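Local coordinates for protein globin (PDB 5D1V) that binds heme and probably binds and carries oxygen, as a group II truncated hemoglobin of a thermophilic phototrophic bacterium, at residues T15-V20 against H47-L52; D30-H35 against L89-A94. All coordinates share one frame; numbering follows the deposited sequence.

Contact 1 of 2, residues T15-V20 against H47-L52; sequences TFRRIV and HQRLFL. With HEM (protoporphyrin IX containing Fe), chain C.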
ATOM      1  N   THR A  15      19.390  -8.890  -8.773  1.00 16.12           N
ATOM      2  CA  THR A  15      18.201  -8.126  -8.386  1.00 14.28           C
ATOM      3  C   THR A  15      17.487  -8.802  -7.227  1.00 11.00           C
ATOM      4  O   THR A  15      17.053  -8.151  -6.287  1.00 10.45           O
ATOM      5  CB  THR A  15      17.282  -7.955  -9.583  1.00 15.55           C
ATOM      6  OG1 THR A  15      18.020  -7.287 -10.621  1.00 14.83           O
ATOM      7  CG2 THR A  15      16.065  -7.118  -9.239  1.00 16.28           C
ATOM      8  N   PHE A  16      17.385 -10.121  -7.271  1.00 13.19           N
ATOM      9  CA  PHE A  16      16.742 -10.841  -6.167  1.00 12.52           C
ATOM     10  C   PHE A  16      17.527 -10.694  -4.861  1.00 11.39           C
ATOM     11  O   PHE A  16      16.935 -10.658  -3.771  1.00  9.76           O
ATOM     12  CB  PHE A  16      16.555 -12.297  -6.560  1.00  9.97           C
ATOM     13  CG  PHE A  16      15.416 -12.484  -7.533  1.00  9.71           C
ATOM     14  CD1 PHE A  16      14.111 -12.527  -7.089  1.00 14.98           C
ATOM     15  CD2 PHE A  16      15.662 -12.548  -8.878  1.00 11.79           C
ATOM     16  CE1 PHE A  16      13.064 -12.657  -7.994  1.00 17.14           C
ATOM     17  CE2 PHE A  16      14.632 -12.669  -9.781  1.00 14.37           C
ATOM     18  CZ  PHE A  16      13.336 -12.725  -9.343  1.00 12.75           C
ATOM     19  N   ARG A  17      18.845 -10.551  -4.966  1.00 12.58           N
ATOM     20  CA  ARG A  17      19.661 -10.359  -3.764  1.00 13.82           C
ATOM     21  C   ARG A  17      19.279  -9.014  -3.140  1.00 11.54           C
ATOM     22  O   ARG A  17      19.073  -8.929  -1.913  1.00 13.03           O
ATOM     23  CB  ARG A  17      21.156 -10.418  -4.078  1.00 16.27           C
ATOM     24  CG  ARG A  17      21.695 -11.829  -4.257  1.00 18.40           C
ATOM     25  CD  ARG A  17      23.210 -11.813  -4.420  1.00 21.08           C
ATOM     26  NE  ARG A  17      23.768 -13.129  -4.752  1.00 25.25           N
ATOM     27  CZ  ARG A  17      24.097 -14.056  -3.861  1.00 23.33           C
ATOM     28  NH1 ARG A  17      23.938 -13.822  -2.569  1.00 20.19           N
ATOM     29  NH2 ARG A  17      24.589 -15.230  -4.258  1.00 26.43           N
ATOM     30  N   ARG A  18      19.136  -7.986  -3.981  1.00 13.34           N
ATOM     31  CA  ARG A  18      18.742  -6.647  -3.498  1.00 15.25           C
ATOM     32  C   ARG A  18      17.343  -6.695  -2.843  1.00 13.82           C
ATOM     33  O   ARG A  18      17.138  -6.123  -1.762  1.00 14.67           O
ATOM     34  CB  ARG A  18      18.743  -5.596  -4.619  1.00 13.98           C
ATOM     35  CG  ARG A  18      20.111  -5.374  -5.276  1.00 23.84           C
ATOM     36  CD  ARG A  18      20.192  -4.039  -6.022  1.00 26.03           C
ATOM     37  NE  ARG A  18      19.166  -3.901  -7.048  1.00 22.53           N
ATOM     38  CZ  ARG A  18      19.253  -4.411  -8.266  1.00 30.65           C
ATOM     39  NH1 ARG A  18      20.324  -5.105  -8.633  1.00 40.99           N
ATOM     40  NH2 ARG A  18      18.266  -4.220  -9.125  1.00 25.45           N
ATOM     41  N   ILE A  19      16.401  -7.357  -3.508  1.00 11.89           N
ATOM     42  CA  ILE A  19      15.035  -7.477  -3.010  1.00 12.19           C
ATOM     43  C   ILE A  19      15.050  -8.114  -1.624  1.00 13.67           C
ATOM     44  O   ILE A  19      14.453  -7.594  -0.698  1.00 10.77           O
ATOM     45  CB  ILE A  19      14.165  -8.300  -3.981  1.00 13.81           C
ATOM     46  CG1 ILE A  19      13.900  -7.519  -5.272  1.00 15.09           C
ATOM     47  CG2 ILE A  19      12.837  -8.632  -3.356  1.00 11.79           C
ATOM     48  CD1 ILE A  19      13.257  -8.360  -6.381  1.00 15.25           C
ATOM     49  N   VAL A  20      15.722  -9.252  -1.493  1.00 14.55           N
ATOM     50  CA  VAL A  20      15.638 -10.047  -0.259  1.00  8.79           C
ATOM     51  C   VAL A  20      16.399  -9.348   0.864  1.00 13.17           C
ATOM     52  O   VAL A  20      15.957  -9.391   2.007  1.00 10.85           O
ATOM     53  CB  VAL A  20      16.159 -11.485  -0.483  1.00 14.91           C
ATOM     54  CG1 VAL A  20      16.237 -12.239   0.820  1.00 20.48           C
ATOM     55  CG2 VAL A  20      15.261 -12.224  -1.461  1.00 12.34           C
ATOM     56  N   HIS A  47      17.108 -19.382   1.374  1.00 13.29           N
ATOM     57  CA  HIS A  47      16.049 -20.231   0.837  1.00  9.50           C
ATOM     58  C   HIS A  47      14.998 -19.365   0.183  1.00 13.32           C
ATOM     59  O   HIS A  47      14.511 -19.694  -0.905  1.00 10.12           O
ATOM     60  CB  HIS A  47      15.418 -21.111   1.931  1.00 11.25           C
ATOM     61  CG  HIS A  47      16.347 -22.160   2.443  1.00 20.17           C
ATOM     62  ND1 HIS A  47      16.241 -22.708   3.705  1.00 18.74           N
ATOM     63  CD2 HIS A  47      17.416 -22.754   1.863  1.00 27.89           C
ATOM     64  CE1 HIS A  47      17.205 -23.590   3.875  1.00 22.84           C
ATOM     65  NE2 HIS A  47      17.928 -23.642   2.771  1.00 31.21           N
ATOM     66  N   GLN A  48      14.652 -18.243   0.807  1.00  9.01           N
ATOM     67  CA  GLN A  48      13.636 -17.404   0.202  1.00 10.54           C
ATOM     68  C   GLN A  48      14.140 -16.805  -1.125  1.00 11.33           C
ATOM     69  O   GLN A  48      13.395 -16.770  -2.115  1.00 11.46           O
ATOM     70  CB  GLN A  48      13.210 -16.289   1.129  1.00 11.15           C
ATOM     71  CG  GLN A  48      11.965 -15.587   0.566  1.00 18.37           C
ATOM     72  CD  GLN A  48      11.686 -14.302   1.238  1.00 35.28           C
ATOM     73  OE1 GLN A  48      12.573 -13.464   1.371  1.00 36.60           O
ATOM     74  NE2 GLN A  48      10.442 -14.122   1.676  1.00 43.23           N
ATOM     75  N   ARG A  49      15.376 -16.306  -1.145  1.00 11.29           N
ATOM     76  CA  ARG A  49      15.966 -15.782  -2.380  1.00  9.70           C
ATOM     77  C   ARG A  49      15.937 -16.831  -3.493  1.00  9.90           C
ATOM     78  O   ARG A  49      15.490 -16.530  -4.601  1.00 10.05           O
ATOM     79  CB  ARG A  49      17.401 -15.300  -2.177  1.00 13.13           C
ATOM     80  CG  ARG A  49      18.022 -14.728  -3.466  1.00 14.34           C
ATOM     81  CD  ARG A  49      19.425 -14.237  -3.278  1.00 20.94           C
ATOM     82  NE  ARG A  49      20.233 -15.154  -2.471  1.00 21.97           N
ATOM     83  CZ  ARG A  49      21.014 -16.116  -2.949  1.00 35.14           C
ATOM     84  NH1 ARG A  49      21.153 -16.318  -4.263  1.00 38.29           N
ATOM     85  NH2 ARG A  49      21.676 -16.874  -2.094  1.00 43.62           N
ATOM     86  N   LEU A  50      16.377 -18.060  -3.194  1.00 10.37           N
ATOM     87  CA  LEU A  50      16.434 -19.098  -4.215  1.00  9.34           C
ATOM     88  C   LEU A  50      15.030 -19.439  -4.721  1.00  9.39           C
ATOM     89  O   LEU A  50      14.832 -19.667  -5.919  1.00  8.98           O
ATOM     90  CB  LEU A  50      17.112 -20.347  -3.685  1.00 11.00           C
ATOM     91  CG  LEU A  50      18.581 -20.121  -3.289  1.00 12.15           C
ATOM     92  CD1 LEU A  50      19.158 -21.393  -2.681  1.00 20.22           C
ATOM     93  CD2 LEU A  50      19.451 -19.652  -4.443  1.00 15.17           C
ATOM     94  N   PHE A  51      14.053 -19.446  -3.821  1.00  8.20           N
ATOM     95  CA  PHE A  51      12.685 -19.693  -4.228  1.00  8.01           C
ATOM     96  C   PHE A  51      12.209 -18.635  -5.215  1.00 10.36           C
ATOM     97  O   PHE A  51      11.660 -18.965  -6.263  1.00 10.30           O
ATOM     98  CB  PHE A  51      11.707 -19.708  -3.057  1.00 10.27           C
ATOM     99  CG  PHE A  51      10.285 -19.706  -3.527  1.00  9.43           C
ATOM    100  CD1 PHE A  51       9.749 -20.824  -4.155  1.00  8.79           C
ATOM    101  CD2 PHE A  51       9.521 -18.547  -3.474  1.00  8.61           C
ATOM    102  CE1 PHE A  51       8.450 -20.812  -4.652  1.00 12.89           C
ATOM    103  CE2 PHE A  51       8.232 -18.510  -3.969  1.00 10.63           C
ATOM    104  CZ  PHE A  51       7.684 -19.654  -4.569  1.00 10.51           C
ATOM    105  N   LEU A  52      12.396 -17.362  -4.871  1.00  9.52           N
ATOM    106  CA  LEU A  52      11.935 -16.301  -5.746  1.00 10.09           C
ATOM    107  C   LEU A  52      12.615 -16.407  -7.107  1.00 11.31           C
ATOM    108  O   LEU A  52      11.971 -16.275  -8.160  1.00 10.30           O
ATOM    109  CB  LEU A  52      12.190 -14.933  -5.123  1.00 11.12           C
ATOM    110  CG  LEU A  52      11.387 -14.685  -3.840  1.00 10.79           C
ATOM    111  CD1 LEU A  52      11.870 -13.400  -3.145  1.00 11.23           C
ATOM    112  CD2 LEU A  52       9.890 -14.629  -4.114  1.00  9.99           C
TER
HETATM  113  CHA HEM C 201       9.887 -19.135   5.023  1.00 10.28           C
HETATM  114  CHB HEM C 201       8.033 -17.450   0.861  1.00 11.58           C
HETATM  115  CHC HEM C 201       4.421 -15.339   3.371  1.00 11.04           C
HETATM  116  CHD HEM C 201       7.000 -16.088   7.411  1.00 11.20           C
HETATM  117  C1A HEM C 201       9.676 -18.909   3.688  1.00 11.53           C
HETATM  118  C2A HEM C 201      10.392 -19.540   2.591  1.00 12.40           C
HETATM  119  C3A HEM C 201       9.871 -19.080   1.445  1.00 11.45           C
HETATM  120  C4A HEM C 201       8.802 -18.141   1.780  1.00  9.78           C
HETATM  121  CMA HEM C 201      10.247 -19.392  -0.037  1.00 11.11           C
HETATM  122  CAA HEM C 201      11.530 -20.568   2.775  1.00 12.25           C
HETATM  123  CBA HEM C 201      10.917 -21.952   2.505  1.00 14.95           C
HETATM  124  CGA HEM C 201      11.947 -23.012   2.857  1.00 17.51           C
HETATM  125  O1A HEM C 201      12.265 -23.185   4.057  1.00 29.44           O
HETATM  126  O2A HEM C 201      12.445 -23.701   1.942  1.00 13.29           O
HETATM  127  C1B HEM C 201       6.880 -16.743   1.174  1.00 10.49           C
HETATM  128  C2B HEM C 201       5.949 -16.156   0.237  1.00  7.91           C
HETATM  129  C3B HEM C 201       4.952 -15.595   0.958  1.00  9.98           C
HETATM  130  C4B HEM C 201       5.233 -15.778   2.344  1.00 11.84           C
HETATM  131  CMB HEM C 201       6.116 -16.199  -1.302  1.00 10.39           C
HETATM  132  CAB HEM C 201       3.693 -14.817   0.519  1.00 13.51           C
HETATM  133  CBB HEM C 201       3.632 -14.346  -0.727  1.00 24.84           C
HETATM  134  C1C HEM C 201       4.801 -15.324   4.691  1.00  7.48           C
HETATM  135  C2C HEM C 201       4.085 -14.694   5.791  1.00  9.18           C
HETATM  136  C3C HEM C 201       4.830 -14.932   6.901  1.00 12.62           C
HETATM  137  C4C HEM C 201       6.017 -15.669   6.542  1.00 11.25           C
HETATM  138  CMC HEM C 201       2.722 -13.957   5.640  1.00  7.59           C
HETATM  139  CAC HEM C 201       4.566 -14.447   8.326  1.00 13.37           C
HETATM  140  CBC HEM C 201       3.887 -13.309   8.407  1.00 30.69           C
HETATM  141  C1D HEM C 201       7.970 -17.027   7.142  1.00  9.72           C
HETATM  142  C2D HEM C 201       8.863 -17.664   8.104  1.00 11.85           C
HETATM  143  C3D HEM C 201       9.653 -18.522   7.431  1.00 10.17           C
HETATM  144  C4D HEM C 201       9.288 -18.438   6.031  1.00  9.52           C
HETATM  145  CMD HEM C 201       8.855 -17.399   9.617  1.00 10.03           C
HETATM  146  CAD HEM C 201      10.755 -19.432   7.996  1.00 17.77           C
HETATM  147  CBD HEM C 201      12.081 -18.705   7.832  1.00 31.62           C
HETATM  148  CGD HEM C 201      13.233 -19.533   8.318  1.00 26.17           C
HETATM  149  O1D HEM C 201      14.322 -18.936   8.519  1.00 25.73           O
HETATM  150  O2D HEM C 201      13.061 -20.767   8.516  1.00 27.56           O
HETATM  151  NA  HEM C 201       8.702 -18.076   3.149  1.00  9.46           N
HETATM  152  NB  HEM C 201       6.409 -16.500   2.448  1.00 10.78           N
HETATM  153  NC  HEM C 201       5.938 -15.924   5.197  1.00 11.14           N
HETATM  154  ND  HEM C 201       8.267 -17.533   5.904  1.00 12.06           N
HETATM  155 FE   HEM C 201       7.337 -16.968   4.196  1.00  9.58          FE
HETATM  156  O   HOH W   1       8.704 -15.297   4.104  1.00 10.82           O
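Arg17 NH2 is the best-held polar atom here: it is gripped by one salt bridge, from Glu13 OE2 a turn earlier on the same helix, while the Arg49 guanidinium lies flat on one face of the Arg17 guanidinium. Arg49 NH1 sits 3.6 Å from Arg17 NH2, the two planes are inclined by only 18°, and their centres are 3.8 Å apart, a stack of like charges. Glu13, also within weak, long ion-pair range of Arg49 NH1, probably offsets part of the repulsion. Arg17 runs extended from CG to NE. Arg49 runs out with CG anti to its backbone N, which carries CD to 3.5 Å from Arg17 CG; the bend at chi3 (43°) then turns its guanidinium over that of Arg17.

Beneath the stack the contact is apolar. Val20 drives CG2 against the backbone of residues 47-52, 3.7 Å from Arg49 CA, and the same methyl meets Leu52 CD1. The Phe16 ring is met obliquely by Leu52 CB, 3.7 Å from its CD1. The helix segments cross obliquely at 134°, nearer antiparallel than parallel, with axes 9.6 Å apart, consistent with one helix pair of the two-over-two truncated globin fold; helix 105-119 packs behind both Phe16 and Leu52.

Gln48, extended beyond CG, slides past Val20 in the opposite direction, and its OE1, 3.9 Å from Val20 CG1, is buried without a polar partner in the model. NE2 is the amide atom nearest the heme, by meso carbon CHB, and the side chain touches Trp88 of helix 82-98. Phe51 CB presses on the heme methyl CMA at 3.4 Å. His47, predicted to be a distal iron ligand, instead lies beside a heme propionate, and the iron is bound by a water molecule opposite the axial His75.

Contact 2 of 2, residues D30-H35 against L89-A94; sequences DPRLRH and LEHMLA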
ATOM      1  N   ASP A  30      10.811  -5.334  12.422  1.00 18.74           N
ATOM      2  CA  ASP A  30       9.367  -5.296  12.621  1.00 17.04           C
ATOM      3  C   ASP A  30       8.898  -6.300  13.669  1.00 17.39           C
ATOM      4  O   ASP A  30       8.834  -7.496  13.386  1.00 15.50           O
ATOM      5  CB  ASP A  30       8.654  -5.592  11.305  1.00 18.38           C
ATOM      6  CG  ASP A  30       7.146  -5.375  11.393  1.00 20.94           C
ATOM      7  OD1 ASP A  30       6.619  -5.182  12.512  1.00 13.06           O
ATOM      8  OD2 ASP A  30       6.486  -5.406  10.333  1.00 20.17           O
ATOM      9  N   PRO A  31       8.519  -5.816  14.861  1.00 14.09           N
ATOM     10  CA  PRO A  31       8.084  -6.750  15.912  1.00 18.48           C
ATOM     11  C   PRO A  31       6.856  -7.588  15.571  1.00 13.75           C
ATOM     12  O   PRO A  31       6.566  -8.563  16.271  1.00 16.55           O
ATOM     13  CB  PRO A  31       7.765  -5.820  17.094  1.00 20.71           C
ATOM     14  CG  PRO A  31       8.514  -4.587  16.841  1.00 26.81           C
ATOM     15  CD  PRO A  31       8.612  -4.432  15.362  1.00 15.25           C
ATOM     16  N   ARG A  32       6.112  -7.205  14.543  1.00 15.11           N
ATOM     17  CA  ARG A  32       4.947  -7.992  14.126  1.00 14.35           C
ATOM     18  C   ARG A  32       5.362  -9.332  13.559  1.00 14.27           C
ATOM     19  O   ARG A  32       4.581 -10.280  13.590  1.00 16.36           O
ATOM     20  CB  ARG A  32       4.130  -7.234  13.085  1.00 13.16           C
ATOM     21  CG  ARG A  32       3.582  -5.917  13.570  1.00 13.02           C
ATOM     22  CD  ARG A  32       2.822  -5.245  12.465  1.00 15.68           C
ATOM     23  NE  ARG A  32       3.711  -4.700  11.444  1.00 17.80           N
ATOM     24  CZ  ARG A  32       3.299  -4.152  10.311  1.00 17.74           C
ATOM     25  NH1 ARG A  32       2.009  -4.096  10.025  1.00 16.69           N
ATOM     26  NH2 ARG A  32       4.182  -3.674   9.449  1.00 12.74           N
ATOM     27  N   LEU A  33       6.591  -9.402  13.038  1.00 17.01           N
ATOM     28  CA  LEU A  33       7.052 -10.569  12.291  1.00 14.14           C
ATOM     29  C   LEU A  33       8.238 -11.272  12.902  1.00 13.96           C
ATOM     30  O   LEU A  33       8.326 -12.485  12.800  1.00 11.94           O
ATOM     31  CB  LEU A  33       7.444 -10.177  10.880  1.00 11.25           C
ATOM     32  CG  LEU A  33       6.276  -9.742  10.012  1.00 11.59           C
ATOM     33  CD1 LEU A  33       6.796  -9.219   8.670  1.00 15.13           C
ATOM     34  CD2 LEU A  33       5.263 -10.859   9.812  1.00 18.82           C
ATOM     35  N   ARG A  34       9.134 -10.503  13.528  1.00 15.50           N
ATOM     36  CA  ARG A  34      10.478 -10.986  13.837  1.00 13.84           C
ATOM     37  C   ARG A  34      10.399 -12.270  14.661  1.00 15.89           C
ATOM     38  O   ARG A  34      11.139 -13.221  14.407  1.00 15.37           O
ATOM     39  CB  ARG A  34      11.307  -9.917  14.573  1.00 17.08           C
ATOM     40  CG  ARG A  34      12.704 -10.396  15.025  1.00 17.00           C
ATOM     41  CD  ARG A  34      13.463 -10.942  13.826  1.00 22.05           C
ATOM     42  NE  ARG A  34      14.782 -11.515  14.107  1.00 24.34           N
ATOM     43  CZ  ARG A  34      15.021 -12.797  14.370  1.00 21.52           C
ATOM     44  NH1 ARG A  34      14.031 -13.687  14.435  1.00 19.58           N
ATOM     45  NH2 ARG A  34      16.271 -13.201  14.551  1.00 19.25           N
ATOM     46  N   HIS A  35       9.466 -12.308  15.611  1.00 12.15           N
ATOM     47  CA  HIS A  35       9.366 -13.418  16.547  1.00 15.58           C
ATOM     48  C   HIS A  35       9.063 -14.766  15.887  1.00 18.10           C
ATOM     49  O   HIS A  35       9.310 -15.830  16.470  1.00 17.71           O
ATOM     50  CB  HIS A  35       8.287 -13.117  17.580  1.00 17.42           C
ATOM     51  CG  HIS A  35       6.909 -13.040  17.000  1.00 18.82           C
ATOM     52  ND1 HIS A  35       6.027 -14.095  17.045  1.00 16.27           N
ATOM     53  CD2 HIS A  35       6.268 -12.048  16.339  1.00 21.56           C
ATOM     54  CE1 HIS A  35       4.893 -13.748  16.462  1.00 24.87           C
ATOM     55  NE2 HIS A  35       5.013 -12.509  16.022  1.00 21.89           N
ATOM     56  N   LEU A  89       3.381  -8.319   3.371  1.00  9.43           N
ATOM     57  CA  LEU A  89       3.122  -7.693   2.071  1.00  9.34           C
ATOM     58  C   LEU A  89       3.654  -6.263   2.054  1.00 11.60           C
ATOM     59  O   LEU A  89       4.239  -5.833   1.060  1.00 12.42           O
ATOM     60  CB  LEU A  89       1.634  -7.724   1.766  1.00  8.20           C
ATOM     61  CG  LEU A  89       1.211  -7.582   0.325  1.00 25.56           C
ATOM     62  CD1 LEU A  89       1.831  -8.682  -0.535  1.00 21.37           C
ATOM     63  CD2 LEU A  89      -0.294  -7.670   0.303  1.00 30.00           C
ATOM     64  N   GLU A  90       3.482  -5.534   3.156  1.00  9.61           N
ATOM     65  CA  GLU A  90       4.045  -4.183   3.257  1.00  9.79           C
ATOM     66  C   GLU A  90       5.536  -4.196   2.909  1.00 11.16           C
ATOM     67  O   GLU A  90       6.027  -3.386   2.097  1.00 12.06           O
ATOM     68  CB  GLU A  90       3.846  -3.607   4.665  1.00 10.35           C
ATOM     69  CG  GLU A  90       4.513  -2.256   4.863  1.00 14.22           C
ATOM     70  CD  GLU A  90       4.399  -1.702   6.270  1.00 14.19           C
ATOM     71  OE1 GLU A  90       3.502  -2.140   7.026  1.00 13.20           O
ATOM     72  OE2 GLU A  90       5.175  -0.777   6.599  1.00 13.89           O
ATOM     73  N   HIS A  91       6.263  -5.112   3.535  1.00  9.42           N
ATOM     74  CA  HIS A  91       7.702  -5.097   3.392  1.00 10.28           C
ATOM     75  C   HIS A  91       8.142  -5.637   2.048  1.00  9.38           C
ATOM     76  O   HIS A  91       9.113  -5.141   1.487  1.00 14.39           O
ATOM     77  CB  HIS A  91       8.343  -5.867   4.536  1.00 10.92           C
ATOM     78  CG  HIS A  91       8.055  -5.260   5.870  1.00 11.61           C
ATOM     79  ND1 HIS A  91       8.117  -3.902   6.092  1.00 16.22           N
ATOM     80  CD2 HIS A  91       7.699  -5.818   7.049  1.00 12.56           C
ATOM     81  CE1 HIS A  91       7.801  -3.650   7.347  1.00 14.74           C
ATOM     82  NE2 HIS A  91       7.541  -4.795   7.947  1.00 16.37           N
ATOM     83  N   MET A  92       7.425  -6.618   1.501  1.00  8.11           N
ATOM     84  CA  MET A  92       7.848  -7.144   0.207  1.00  8.25           C
ATOM     85  C   MET A  92       7.509  -6.151  -0.878  1.00  9.42           C
ATOM     86  O   MET A  92       8.274  -5.956  -1.833  1.00 12.34           O
ATOM     87  CB  MET A  92       7.212  -8.498  -0.131  1.00  8.93           C
ATOM     88  CG  MET A  92       7.776  -9.090  -1.462  1.00 10.73           C
ATOM     89  SD  MET A  92       9.568  -9.425  -1.408  1.00 13.06           S
ATOM     90  CE  MET A  92       9.623 -10.875  -0.381  1.00 10.48           C
ATOM     91  N   LEU A  93       6.359  -5.507  -0.784  1.00 12.95           N
ATOM     92  CA  LEU A  93       6.084  -4.500  -1.795  1.00 14.17           C
ATOM     93  C   LEU A  93       7.097  -3.353  -1.730  1.00 14.45           C
ATOM     94  O   LEU A  93       7.532  -2.845  -2.767  1.00 13.67           O
ATOM     95  CB  LEU A  93       4.654  -3.987  -1.645  1.00 13.13           C
ATOM     96  CG  LEU A  93       3.642  -5.101  -1.892  1.00 14.88           C
ATOM     97  CD1 LEU A  93       2.224  -4.525  -1.854  1.00 23.09           C
ATOM     98  CD2 LEU A  93       3.874  -5.859  -3.180  1.00 19.62           C
ATOM     99  N   ALA A  94       7.474  -2.933  -0.528  1.00 12.52           N
ATOM    100  CA  ALA A  94       8.481  -1.885  -0.398  1.00 13.04           C
ATOM    101  C   ALA A  94       9.801  -2.344  -0.995  1.00 12.69           C
ATOM    102  O   ALA A  94      10.496  -1.568  -1.659  1.00 14.95           O
ATOM    103  CB  ALA A  94       8.659  -1.489   1.063  1.00 14.26           C
TER
HETATM  104  O   HOH W   2       1.126  -3.587   7.310  1.00 15.20           O
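Hydrogen bonds converge on the Asp30 carboxylate. His91 NE2 donates to Asp30 OD2 over 2.7 Å at 163°, the acceptor lying in the ring plane and using its anti lone pair, the carboxylate turned 89° from the ring. Arg26 NE meets the other ring nitrogen, fixing the ring's rotation. Asp30 OD1 takes two donors: Arg32 N, 2.9 Å away above the carboxylate plane, closes an Asx turn, and Arg32 NE arrives along the syn lone pair.

Ion pairing adds an Arg32-Asp30 salt bridge, the bonds from NE and NH2 to OD2 being weak. Bent at chi3, Arg32 carries NH2 to 2.9 Å from Glu90 OE1 in a straight bond (168°), and water 2 bridges Arg32 NH1 to the same oxygen. Glu90 OE2 is held by Arg83 of the second subunit.

Apolar contact is slight: Leu33 CD1 meets the His91 ring edge, and Leu33 touches the heme. An alanine at Asp30, lacking the carboxylate that takes His91 NE2, Arg32 NE and Arg32 N, would probably loosen the turn and let imidazole and guanidinium shift. The Asp30, Arg32 and Glu90 salt-bridge network and the His-carboxylate bond tie the loop to helix 82-98 beside the globin heme pocket and subunit interface.

Overall arrangement
Along the chain the four segments alternate, 15-20, 30-35, 47-52 and 89-94, so the two contacts interlock in sequence. Helix 13-28 supplies the first half of contact 1 and runs into the loop of contact 2, which in turn precedes helix 42-55. Their centres lie 15 Å apart, yet they touch through Met92 on helix 82-98: its SD is 3.9 Å from Ile19 CG2, and its CE is 3.9 Å from Gln48 NE2. Contact 1 lies nearer the centre of the chain, contact 2 farther out, beside the second subunit. Both also supply heme-pocket residues, so the helix crossing and the loop attachment meet at Met92 and both border the heme pocket.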